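Local coordinates for geranyltranstransferase (Agrobacterium tumefaciens, PDB 2H8O), which probably catalyses the condensation of geranyl diphosphate with isopentenyl diphosphate to farnesyl diphosphate, at residues R177-A189 with A224-G238. Sequence-based numbering, arbitrary orientation.
Sequences RKAALVISLARAA and ALLRFACEAGAIIAG
Phe228 reaches across from 224-238 as a knob into the hole formed by Leu181, Ser184, Leu185 and Ala188. The two helices run antiparallel at 164°, their axes 9.0 Å apart at closest. With CG anti to the backbone N (chi1 168°), the ring is carried toward 177-189, where Leu185 CD1 makes a CH-pi contact 3.9 Å from the centroid of the Phe228 ring, almost on the normal. Ala232 CB lies over the opposite face, offset toward the rim, so the flat ring is sandwiched between aliphatic groups, while Ser184 CB meets its edge in plane.

Other knobs extend the apolar seam. Leu181 fits among Phe228, Ala232, Ile235 and Ile236; its branched end divides the work, CD1 meeting Ile236 CG1 and CD2 meeting Ala232 CB at 3.9 Å. Ile235 CG2 packs against Leu181 CG at 3.8 Å and also touches Ala180 CB. Ala188 enters the hole of Ala224, Leu225, Arg227 and Phe228, and alanine suits this place because the CA atoms of Ala188 and Ala224 are only 5.1 Å apart.

Polar links are mostly water-mediated. Ser184 OG, small enough to fit beside the ring, hydrogen-bonds to two waters: one also donates to Ser184 O and accepts from Arg227 NH2, the other donates to Phe228 O. The direct bond lies at the far end, where Arg177 stretches its extended chain past Ile235 O and gives NH1 to Ile236 O at 2.9 Å, from above the carbonyl plane and bent to 131°. Gly238 closes a Schellman motif with a positive phi that suits glycine; lacking a side chain, it brings its CA over one face of the Arg177 guanidinium, 3.5 Å from Arg177 CZ.

In this mainly helical fold, helix 148-167 packs against Leu181 and Leu185, helices 88-99 and 241-267 flank 224-238, and Arg187 forms a salt bridge with Asp164 of the second subunit.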
loop_
_atom_site.group_PDB
_atom_site.type_symbol
_atom_site.label_atom_id
_atom_site.label_comp_id
_atom_site.label_asym_id
_atom_site.label_seq_id
_atom_site.Cartn_x
_atom_site.Cartn_y
_atom_site.Cartn_z
ATOM N N ARG A 177 -6.019 17.613 -2.709
ATOM C CA ARG A 177 -4.693 17.542 -2.099
ATOM C C ARG A 177 -4.367 16.120 -1.588
ATOM O O ARG A 177 -3.233 15.641 -1.727
ATOM C CB ARG A 177 -4.575 18.596 -0.995
ATOM C CG ARG A 177 -4.627 20.005 -1.526
ATOM C CD ARG A 177 -4.590 21.043 -0.419
ATOM N NE ARG A 177 -4.967 22.356 -0.930
ATOM C CZ ARG A 177 -4.907 23.485 -0.225
ATOM N NH1 ARG A 177 -4.433 23.489 1.014
ATOM N NH2 ARG A 177 -5.294 24.631 -0.783
ATOM N N LYS A 178 -5.363 15.450 -1.016
ATOM C CA LYS A 178 -5.248 14.032 -0.632
ATOM C C LYS A 178 -4.891 13.157 -1.838
ATOM O O LYS A 178 -3.963 12.369 -1.777
ATOM C CB LYS A 178 -6.543 13.555 0.016
ATOM C CG LYS A 178 -6.715 14.100 1.441
ATOM C CD LYS A 178 -8.113 13.869 2.008
ATOM C CE LYS A 178 -8.108 13.986 3.544
ATOM N NZ LYS A 178 -9.436 14.260 4.120
ATOM N N ALA A 179 -5.612 13.324 -2.940
ATOM C CA ALA A 179 -5.308 12.542 -4.166
ATOM C C ALA A 179 -3.886 12.792 -4.639
ATOM O O ALA A 179 -3.160 11.861 -4.963
ATOM C CB ALA A 179 -6.316 12.832 -5.282
ATOM N N ALA A 180 -3.473 14.064 -4.659
ATOM C CA ALA A 180 -2.113 14.415 -5.071
ATOM C C ALA A 180 -1.066 13.749 -4.190
ATOM O O ALA A 180 -0.036 13.281 -4.662
ATOM C CB ALA A 180 -1.933 15.928 -5.033
ATOM N N LEU A 181 -1.330 13.708 -2.889
ATOM C CA LEU A 181 -0.420 13.075 -1.943
ATOM C C LEU A 181 -0.379 11.561 -2.139
ATOM O O LEU A 181 0.678 10.956 -1.998
ATOM C CB LEU A 181 -0.865 13.368 -0.514
ATOM C CG LEU A 181 -0.596 14.775 0.015
ATOM C CD1 LEU A 181 -1.275 14.964 1.351
ATOM C CD2 LEU A 181 0.877 15.034 0.149
ATOM N N VAL A 182 -1.526 10.940 -2.403
ATOM C CA VAL A 182 -1.573 9.494 -2.623
ATOM C C VAL A 182 -0.706 9.143 -3.848
ATOM O O VAL A 182 0.118 8.212 -3.806
ATOM C CB VAL A 182 -3.006 8.976 -2.786
ATOM C CG1 VAL A 182 -3.010 7.495 -3.278
ATOM C CG2 VAL A 182 -3.811 9.100 -1.450
ATOM N N ILE A 183 -0.871 9.906 -4.918
ATOM C CA ILE A 183 -0.053 9.707 -6.133
ATOM C C ILE A 183 1.422 9.898 -5.795
ATOM O O ILE A 183 2.256 9.054 -6.100
ATOM C CB ILE A 183 -0.472 10.653 -7.296
ATOM C CG1 ILE A 183 -1.934 10.436 -7.709
ATOM C CG2 ILE A 183 0.476 10.499 -8.500
ATOM C CD1 ILE A 183 -2.491 11.629 -8.487
ATOM N N SER A 184 1.752 11.010 -5.146
ATOM C CA SER A 184 3.147 11.334 -4.862
ATOM C C SER A 184 3.795 10.261 -3.978
ATOM O O SER A 184 4.946 9.846 -4.211
ATOM C CB SER A 184 3.213 12.701 -4.178
ATOM O OG SER A 184 4.535 13.128 -3.967
ATOM N N LEU A 185 3.061 9.813 -2.962
ATOM C CA LEU A 185 3.604 8.808 -2.048
ATOM C C LEU A 185 3.776 7.439 -2.734
ATOM O O LEU A 185 4.813 6.797 -2.622
ATOM C CB LEU A 185 2.754 8.665 -0.789
ATOM C CG LEU A 185 3.353 7.731 0.266
ATOM C CD1 LEU A 185 4.814 8.105 0.611
ATOM C CD2 LEU A 185 2.462 7.696 1.514
ATOM N N ALA A 186 2.783 7.051 -3.522
ATOM C CA ALA A 186 2.825 5.786 -4.242
ATOM C C ALA A 186 3.973 5.761 -5.251
ATOM O O ALA A 186 4.662 4.732 -5.371
ATOM C CB ALA A 186 1.480 5.523 -4.930
ATOM N N ARG A 187 4.186 6.889 -5.941
ATOM C CA ARG A 187 5.274 6.972 -6.913
ATOM C C ARG A 187 6.608 6.937 -6.203
ATOM O O ARG A 187 7.521 6.258 -6.653
ATOM C CB ARG A 187 5.164 8.221 -7.795
ATOM C CG ARG A 187 3.886 8.245 -8.614
ATOM C CD ARG A 187 3.996 7.703 -10.018
ATOM N NE ARG A 187 2.637 7.664 -10.563
ATOM C CZ ARG A 187 2.057 8.617 -11.278
ATOM N NH1 ARG A 187 2.726 9.695 -11.652
ATOM N NH2 ARG A 187 0.792 8.454 -11.667
ATOM N N ALA A 188 6.710 7.646 -5.075
ATOM C CA ALA A 188 7.961 7.678 -4.302
ATOM C C ALA A 188 8.288 6.335 -3.662
ATOM O O ALA A 188 9.469 6.027 -3.426
ATOM C CB ALA A 188 7.897 8.734 -3.207
ATOM N N ALA A 189 7.250 5.543 -3.363
ATOM C CA ALA A 189 7.410 4.321 -2.571
ATOM C C ALA A 189 7.527 3.010 -3.361
ATOM O O ALA A 189 8.039 2.008 -2.833
ATOM C CB ALA A 189 6.251 4.215 -1.585
ATOM N N ALA A 224 13.846 9.105 -2.325
ATOM C CA ALA A 224 12.485 9.394 -2.785
ATOM C C ALA A 224 11.547 9.757 -1.614
ATOM O O ALA A 224 10.761 10.684 -1.728
ATOM C CB ALA A 224 11.911 8.227 -3.605
ATOM N N LEU A 225 11.655 9.051 -0.492
ATOM C CA LEU A 225 10.804 9.356 0.675
ATOM C C LEU A 225 11.144 10.716 1.280
ATOM O O LEU A 225 10.267 11.388 1.798
ATOM C CB LEU A 225 10.885 8.297 1.785
ATOM C CG LEU A 225 10.278 6.943 1.459
ATOM C CD1 LEU A 225 9.977 6.209 2.754
ATOM C CD2 LEU A 225 9.001 7.054 0.628
ATOM N N LEU A 226 12.421 11.096 1.219
ATOM C CA LEU A 226 12.867 12.412 1.750
ATOM C C LEU A 226 12.419 13.559 0.829
ATOM O O LEU A 226 11.973 14.606 1.295
ATOM C CB LEU A 226 14.373 12.401 2.033
ATOM C CG LEU A 226 14.807 11.436 3.149
ATOM C CD1 LEU A 226 16.323 11.165 3.064
ATOM C CD2 LEU A 226 14.387 11.957 4.542
ATOM N N ARG A 227 12.503 13.341 -0.478
ATOM C CA ARG A 227 11.919 14.227 -1.476
ATOM C C ARG A 227 10.419 14.430 -1.229
ATOM O O ARG A 227 9.927 15.560 -1.138
ATOM C CB ARG A 227 12.183 13.645 -2.881
ATOM C CG ARG A 227 11.581 14.436 -4.021
ATOM C CD ARG A 227 11.600 13.607 -5.318
ATOM N NE ARG A 227 10.530 12.607 -5.323
ATOM C CZ ARG A 227 10.570 11.418 -5.918
ATOM N NH1 ARG A 227 11.668 10.992 -6.534
ATOM N NH2 ARG A 227 9.508 10.624 -5.846
ATOM N N PHE A 228 9.704 13.317 -1.109
ATOM C CA PHE A 228 8.285 13.347 -0.844
ATOM C C PHE A 228 7.998 14.132 0.453
ATOM O O PHE A 228 7.057 14.925 0.502
ATOM C CB PHE A 228 7.709 11.932 -0.725
ATOM C CG PHE A 228 6.313 11.918 -0.170
ATOM C CD1 PHE A 228 5.209 12.085 -0.996
ATOM C CD2 PHE A 228 6.105 11.797 1.191
ATOM C CE1 PHE A 228 3.931 12.130 -0.463
ATOM C CE2 PHE A 228 4.823 11.845 1.734
ATOM C CZ PHE A 228 3.738 12.011 0.914
ATOM N N ALA A 229 8.772 13.895 1.509
ATOM C CA ALA A 229 8.487 14.538 2.801
ATOM C C ALA A 229 8.431 16.056 2.677
ATOM O O ALA A 229 7.583 16.716 3.250
ATOM C CB ALA A 229 9.540 14.149 3.821
ATOM N N CYS A 230 9.355 16.596 1.907
ATOM C CA CYS A 230 9.462 18.042 1.721
ATOM C C CYS A 230 8.442 18.561 0.735
ATOM O O CYS A 230 7.803 19.568 0.972
ATOM C CB CYS A 230 10.856 18.385 1.257
ATOM S SG CYS A 230 12.107 18.046 2.544
ATOM N N GLU A 231 8.293 17.859 -0.383
ATOM C CA GLU A 231 7.307 18.249 -1.391
ATOM C C GLU A 231 5.883 18.209 -0.838
ATOM O O GLU A 231 5.040 19.029 -1.202
ATOM C CB GLU A 231 7.453 17.400 -2.671
ATOM C CG GLU A 231 6.570 17.872 -3.837
ATOM C CD GLU A 231 6.725 17.053 -5.094
ATOM O OE1 GLU A 231 7.532 16.113 -5.096
ATOM O OE2 GLU A 231 6.056 17.379 -6.100
ATOM N N ALA A 232 5.625 17.253 0.059
ATOM C CA ALA A 232 4.311 17.116 0.685
ATOM C C ALA A 232 3.836 18.385 1.376
ATOM O O ALA A 232 2.638 18.668 1.395
ATOM C CB ALA A 232 4.314 15.960 1.678
ATOM N N GLY A 233 4.758 19.137 1.970
ATOM C CA GLY A 233 4.376 20.372 2.639
ATOM C C GLY A 233 3.733 21.360 1.683
ATOM O O GLY A 233 2.726 22.008 2.011
ATOM N N ALA A 234 4.325 21.485 0.493
ATOM C CA ALA A 234 3.782 22.323 -0.572
ATOM C C ALA A 234 2.424 21.812 -1.058
ATOM O O ALA A 234 1.499 22.600 -1.262
ATOM C CB ALA A 234 4.766 22.412 -1.731
ATOM N N ILE A 235 2.278 20.498 -1.216
ATOM C CA ILE A 235 0.987 19.938 -1.620
ATOM C C ILE A 235 -0.095 20.224 -0.559
ATOM O O ILE A 235 -1.212 20.665 -0.867
ATOM C CB ILE A 235 1.087 18.420 -1.873
ATOM C CG1 ILE A 235 2.026 18.159 -3.042
ATOM C CG2 ILE A 235 -0.294 17.844 -2.148
ATOM C CD1 ILE A 235 2.261 16.697 -3.269
ATOM N N ILE A 236 0.250 19.996 0.699
ATOM C CA ILE A 236 -0.662 20.225 1.817
ATOM C C ILE A 236 -1.029 21.718 1.923
ATOM O O ILE A 236 -2.162 22.055 2.211
ATOM C CB ILE A 236 -0.010 19.755 3.124
ATOM C CG1 ILE A 236 0.094 18.211 3.149
ATOM C CG2 ILE A 236 -0.777 20.301 4.352
ATOM C CD1 ILE A 236 1.073 17.655 4.212
ATOM N N ALA A 237 -0.050 22.589 1.714
ATOM C CA ALA A 237 -0.257 24.042 1.866
ATOM C C ALA A 237 -1.017 24.639 0.679
ATOM O O ALA A 237 -1.460 25.798 0.744
ATOM C CB ALA A 237 1.067 24.749 2.057
ATOM N N GLY A 238 -1.170 23.874 -0.397
ATOM C CA GLY A 238 -1.831 24.350 -1.612
ATOM C C GLY A 238 -0.971 25.347 -2.369
ATOM O O GLY A 238 -1.483 26.301 -2.965
HETATM O O HOH W 1 6.711 11.476 -5.334
HETATM O O HOH W 2 4.919 15.161 -1.812
#